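Local coordinates for protein geranyltranstransferase (Marinomonas sp. MED121, PDB 4F62) that probably joins isoprenoid diphosphates head to tail into longer polyprenyl diphosphates, as a putative farnesyl-diphosphate synthase of the isoprenoid synthase superfamily, at residues A57-D62 / A205-Y210; N151-G156 / G182-A187. One frame throughout, in Å; residues are numbered along the deposited sequence.

From the N terminus, the chain reaches the end of helix 48-60, where residues 57-62 form one half of contact 1. It then runs through helices 65-86, 108-126 and 134-148 to residues 151-156, at the start of helix 153-162, and after 25 intervening residues, mostly helical, completes contact 2 with residues 182-187 in the middle of helix 170-194. Contact 1 closes last, tying helix 48-60 to the early part of helix 201-226 at residues 205-210, so contact 2 is nested inside its loop of 142 residues. Their centres lie about 18 Å apart. Helices 170-194 and 201-226 are consecutive, and D208 OD1 of contact 1 packs against K186 CD of contact 2 at 3.7 Å.

Contact 1 of 2, residues A57-D62 / A205-Y210; sequences AQLVGD and AKLDAY
L59 and L207 reach toward each other tip to tip, CD2 of L59 lying 3.7 Å from CD2 of L207. Each gives one methyl to the meeting, and the backbones stay well apart: the nearest CA atoms, those of L59 and L207, are 9.9 Å from one another. The two leucines extend differently. In L59 the CG lies opposite the backbone N (chi1 -173°), beside the carbonyl carbon, which carries the branch out from the last turn of helix 48-60. In L207 it is the carbonyl carbon that CG opposes (chi1 -68°), and the extended chi2 of 169° sends the fork straight across. The other prong of L207, CD1, turns to V60 and stands 4.5 Å from its CG1, a looser touch, so the fork serves two neighbours in succession on the facing helix. This is packing within the all-helical isoprenoid synthase fold: the C-terminal end of helix 48-60 meets an early turn of helix 201-226 through apolar side chains that other helices also touch. L283 of helix 281-291 touches both leucines, while A193 of helix 170-194 touches L207 and V60. Just beyond V60 the helix stops; G61 leaves helical geometry, its N still bonded to A57 O at 2.8 Å. On helix 201-226, D208 forms a salt bridge to R190 and K206 another to E275.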
loop_
_atom_site.group_PDB
_atom_site.type_symbol
_atom_site.label_atom_id
_atom_site.label_comp_id
_atom_site.label_asym_id
_atom_site.label_seq_id
_atom_site.Cartn_x
_atom_site.Cartn_y
_atom_site.Cartn_z
ATOM N N ALA A 57 16.191 5.378 -16.341
ATOM C CA ALA A 57 16.029 6.830 -16.459
ATOM C C ALA A 57 17.182 7.427 -17.261
ATOM O O ALA A 57 16.974 8.268 -18.134
ATOM C CB ALA A 57 15.945 7.487 -15.086
ATOM N N GLN A 58 18.400 6.980 -16.966
ATOM C CA GLN A 58 19.589 7.470 -17.657
ATOM C C GLN A 58 19.586 7.109 -19.129
ATOM O O GLN A 58 20.010 7.892 -19.973
ATOM C CB GLN A 58 20.839 6.895 -17.011
ATOM C CG GLN A 58 21.284 7.646 -15.804
ATOM C CD GLN A 58 22.768 7.532 -15.609
ATOM O OE1 GLN A 58 23.385 6.549 -16.033
ATOM N NE2 GLN A 58 23.362 8.546 -14.987
ATOM N N LEU A 59 19.111 5.910 -19.429
ATOM C CA LEU A 59 18.986 5.465 -20.807
ATOM C C LEU A 59 18.205 6.467 -21.656
ATOM O O LEU A 59 18.680 6.888 -22.711
ATOM C CB LEU A 59 18.293 4.110 -20.855
ATOM C CG LEU A 59 18.240 3.456 -22.231
ATOM C CD1 LEU A 59 19.625 2.978 -22.606
ATOM C CD2 LEU A 59 17.264 2.310 -22.237
ATOM N N VAL A 60 17.027 6.880 -21.181
ATOM C CA VAL A 60 16.104 7.637 -22.031
ATOM C C VAL A 60 16.044 9.144 -21.765
ATOM O O VAL A 60 15.500 9.905 -22.571
ATOM C CB VAL A 60 14.680 7.056 -21.970
ATOM C CG1 VAL A 60 14.693 5.584 -22.366
ATOM C CG2 VAL A 60 14.113 7.230 -20.577
ATOM N N GLY A 61 16.592 9.573 -20.636
ATOM C CA GLY A 61 16.600 10.981 -20.295
ATOM C C GLY A 61 17.488 11.266 -19.103
ATOM O O GLY A 61 18.643 10.836 -19.056
ATOM N N ASP A 62 16.946 11.979 -18.124
ATOM C CA ASP A 62 17.722 12.325 -16.947
ATOM C C ASP A 62 17.063 11.841 -15.651
ATOM O O ASP A 62 15.839 11.835 -15.532
ATOM C CB ASP A 62 17.967 13.829 -16.927
ATOM C CG ASP A 62 18.616 14.326 -18.222
ATOM O OD1 ASP A 62 19.635 13.731 -18.649
ATOM O OD2 ASP A 62 18.094 15.289 -18.820
ATOM N N ALA A 205 8.664 -0.513 -24.725
ATOM C CA ALA A 205 8.503 -1.898 -25.151
ATOM C C ALA A 205 9.824 -2.685 -25.094
ATOM O O ALA A 205 9.853 -3.853 -24.674
ATOM C CB ALA A 205 7.913 -1.948 -26.548
ATOM N N LYS A 206 10.915 -2.045 -25.513
ATOM C CA LYS A 206 12.238 -2.661 -25.431
ATOM C C LYS A 206 12.626 -2.911 -23.980
ATOM O O LYS A 206 13.181 -3.961 -23.652
ATOM C CB LYS A 206 13.288 -1.780 -26.114
ATOM C CG LYS A 206 13.123 -1.643 -27.619
ATOM C CD LYS A 206 13.958 -0.477 -28.138
ATOM C CE LYS A 206 13.674 -0.186 -29.603
ATOM N NZ LYS A 206 13.921 -1.390 -30.444
ATOM N N LEU A 207 12.329 -1.948 -23.109
ATOM C CA LEU A 207 12.644 -2.099 -21.687
ATOM C C LEU A 207 11.826 -3.211 -21.042
ATOM O O LEU A 207 12.352 -3.970 -20.219
ATOM C CB LEU A 207 12.492 -0.770 -20.938
ATOM C CG LEU A 207 13.547 0.257 -21.342
ATOM C CD1 LEU A 207 13.223 1.654 -20.781
ATOM C CD2 LEU A 207 14.921 -0.208 -20.884
ATOM N N ASP A 208 10.557 -3.324 -21.437
ATOM C CA ASP A 208 9.704 -4.442 -21.022
ATOM C C ASP A 208 10.375 -5.764 -21.291
ATOM O O ASP A 208 10.485 -6.612 -20.405
ATOM C CB ASP A 208 8.391 -4.455 -21.812
ATOM C CG ASP A 208 7.302 -3.642 -21.158
ATOM O OD1 ASP A 208 7.519 -3.145 -20.037
ATOM O OD2 ASP A 208 6.217 -3.513 -21.763
ATOM N N ALA A 209 10.789 -5.944 -22.543
ATOM C CA ALA A 209 11.389 -7.190 -22.979
ATOM C C ALA A 209 12.725 -7.401 -22.275
ATOM O O ALA A 209 13.065 -8.527 -21.897
ATOM C CB ALA A 209 11.567 -7.185 -24.495
ATOM N N TYR A 210 13.479 -6.317 -22.087
ATOM C CA TYR A 210 14.741 -6.415 -21.356
ATOM C C TYR A 210 14.468 -6.975 -19.963
ATOM O O TYR A 210 15.103 -7.943 -19.525
ATOM C CB TYR A 210 15.428 -5.049 -21.270
ATOM C CG TYR A 210 16.537 -4.961 -20.238
ATOM C CD1 TYR A 210 16.261 -4.606 -18.922
ATOM C CD2 TYR A 210 17.861 -5.222 -20.582
ATOM C CE1 TYR A 210 17.269 -4.515 -17.975
ATOM C CE2 TYR A 210 18.876 -5.138 -19.636
ATOM C CZ TYR A 210 18.565 -4.780 -18.330
ATOM O OH TYR A 210 19.548 -4.693 -17.370
#

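Contact 2 of 2, residues N151-G156 / G182-A187; sequences NGMITG and GALIKA
A183 and L184 meet G152 and M153 where two helices of the all-helical isoprenoid synthase fold come close, the start of helix 153-162 against the middle of helix 170-194. G182 opens the second segment, and its O accepts the helical bond from K186 N at 2.9 Å. A183 follows with its CB directed at the other segment, where it rests 4.1 Å from CA of G152, the residue in the N-cap position of helix 153-162. The backbones are near here, with the CA atoms of G152 and A183 5.7 Å apart; a bare glycine facing a single methyl allows this approach. L184 leaves its backbone pointing past the partner helix, yet the branch swings back, with chi1 at -91°, well off a staggered value, and brings CD1 toward M153. The M153 and L184 side chains pass each other at a slant. The L184 side chain also touches A147 and S148 of helix 134-148 and L74 of helix 65-86. M153 in turn touches Y80 and S81 of helix 65-86, so M153 and L184 between them touch or belong to four helices. Beyond them the segment turns elsewhere: I185 packs on R49 and L52 of helix 48-60, and A187 on A147. I154, next to M153 in the chain, packs on D116 of the second subunit. M153 is extended through chi1 and chi2 and bends only at chi3 (67°), turning its CE aside and leaving SD 4.1 Å from CD1 of L184.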
loop_
_atom_site.group_PDB
_atom_site.type_symbol
_atom_site.label_atom_id
_atom_site.label_comp_id
_atom_site.label_asym_id
_atom_site.label_seq_id
_atom_site.Cartn_x
_atom_site.Cartn_y
_atom_site.Cartn_z
ATOM N N ASN A 151 -2.175 -8.331 -9.293
ATOM C CA ASN A 151 -1.742 -8.527 -10.677
ATOM C C ASN A 151 -0.266 -8.886 -10.783
ATOM O O ASN A 151 0.245 -9.128 -11.875
ATOM C CB ASN A 151 -2.033 -7.284 -11.525
ATOM C CG ASN A 151 -3.504 -7.167 -11.905
ATOM O OD1 ASN A 151 -4.250 -6.384 -11.316
ATOM N ND2 ASN A 151 -3.921 -7.949 -12.898
ATOM N N GLY A 152 0.423 -8.925 -9.647
ATOM C CA GLY A 152 1.863 -9.088 -9.677
ATOM C C GLY A 152 2.402 -9.859 -8.496
ATOM O O GLY A 152 2.051 -11.026 -8.288
ATOM N N MET A 153 3.237 -9.189 -7.710
ATOM C CA MET A 153 4.027 -9.834 -6.661
ATOM C C MET A 153 3.251 -10.761 -5.720
ATOM O O MET A 153 3.637 -11.916 -5.528
ATOM C CB MET A 153 4.778 -8.773 -5.845
ATOM C CG MET A 153 5.735 -9.358 -4.828
ATOM S SD MET A 153 6.429 -8.070 -3.777
ATOM C CE MET A 153 4.958 -7.542 -2.867
ATOM N N ILE A 154 2.160 -10.266 -5.139
ATOM C CA ILE A 154 1.403 -11.059 -4.175
ATOM C C ILE A 154 0.771 -12.298 -4.806
ATOM O O ILE A 154 0.691 -13.364 -4.182
ATOM C CB ILE A 154 0.331 -10.227 -3.481
ATOM C CG1 ILE A 154 1.005 -9.119 -2.675
ATOM C CG2 ILE A 154 -0.470 -11.083 -2.524
ATOM C CD1 ILE A 154 0.027 -8.150 -2.086
ATOM N N THR A 155 0.325 -12.172 -6.044
ATOM C CA THR A 155 -0.254 -13.328 -6.708
ATOM C C THR A 155 0.835 -14.374 -6.950
ATOM O O THR A 155 0.581 -15.571 -6.831
ATOM C CB THR A 155 -1.000 -12.929 -7.985
ATOM O OG1 THR A 155 -2.289 -12.427 -7.610
ATOM C CG2 THR A 155 -1.189 -14.136 -8.901
ATOM N N GLY A 156 2.055 -13.916 -7.224
ATOM C CA GLY A 156 3.196 -14.813 -7.361
ATOM C C GLY A 156 3.495 -15.568 -6.076
ATOM O O GLY A 156 3.754 -16.771 -6.110
ATOM N N GLY A 182 9.349 -11.182 -11.232
ATOM C CA GLY A 182 9.467 -10.549 -12.538
ATOM C C GLY A 182 8.819 -9.161 -12.585
ATOM O O GLY A 182 9.382 -8.209 -13.139
ATOM N N ALA A 183 7.631 -9.045 -12.001
ATOM C CA ALA A 183 6.832 -7.822 -12.116
ATOM C C ALA A 183 7.526 -6.577 -11.541
ATOM O O ALA A 183 7.498 -5.509 -12.159
ATOM C CB ALA A 183 5.435 -8.029 -11.496
ATOM N N LEU A 184 8.172 -6.722 -10.384
ATOM C CA LEU A 184 8.848 -5.592 -9.750
ATOM C C LEU A 184 10.110 -5.214 -10.505
ATOM O O LEU A 184 10.501 -4.041 -10.532
ATOM C CB LEU A 184 9.199 -5.883 -8.287
ATOM C CG LEU A 184 8.240 -5.524 -7.158
ATOM C CD1 LEU A 184 8.978 -5.648 -5.830
ATOM C CD2 LEU A 184 7.653 -4.107 -7.327
ATOM N N ILE A 185 10.760 -6.211 -11.102
ATOM C CA ILE A 185 11.920 -5.943 -11.939
ATOM C C ILE A 185 11.478 -5.126 -13.140
ATOM O O ILE A 185 12.146 -4.181 -13.544
ATOM C CB ILE A 185 12.557 -7.261 -12.455
ATOM C CG1 ILE A 185 13.114 -8.076 -11.286
ATOM C CG2 ILE A 185 13.628 -6.970 -13.488
ATOM C CD1 ILE A 185 14.162 -7.348 -10.468
ATOM N N LYS A 186 10.347 -5.507 -13.726
ATOM C CA LYS A 186 9.796 -4.761 -14.859
ATOM C C LYS A 186 9.316 -3.363 -14.445
ATOM O O LYS A 186 9.479 -2.387 -15.194
ATOM C CB LYS A 186 8.648 -5.543 -15.515
ATOM C CG LYS A 186 8.165 -4.944 -16.836
ATOM C CD LYS A 186 7.309 -5.942 -17.640
ATOM C CE LYS A 186 5.845 -5.871 -17.231
ATOM N NZ LYS A 186 4.939 -5.731 -18.414
ATOM N N ALA A 187 8.711 -3.269 -13.266
ATOM C CA ALA A 187 8.274 -1.968 -12.743
ATOM C C ALA A 187 9.478 -1.045 -12.593
ATOM O O ALA A 187 9.391 0.159 -12.843
ATOM C CB ALA A 187 7.577 -2.134 -11.416
#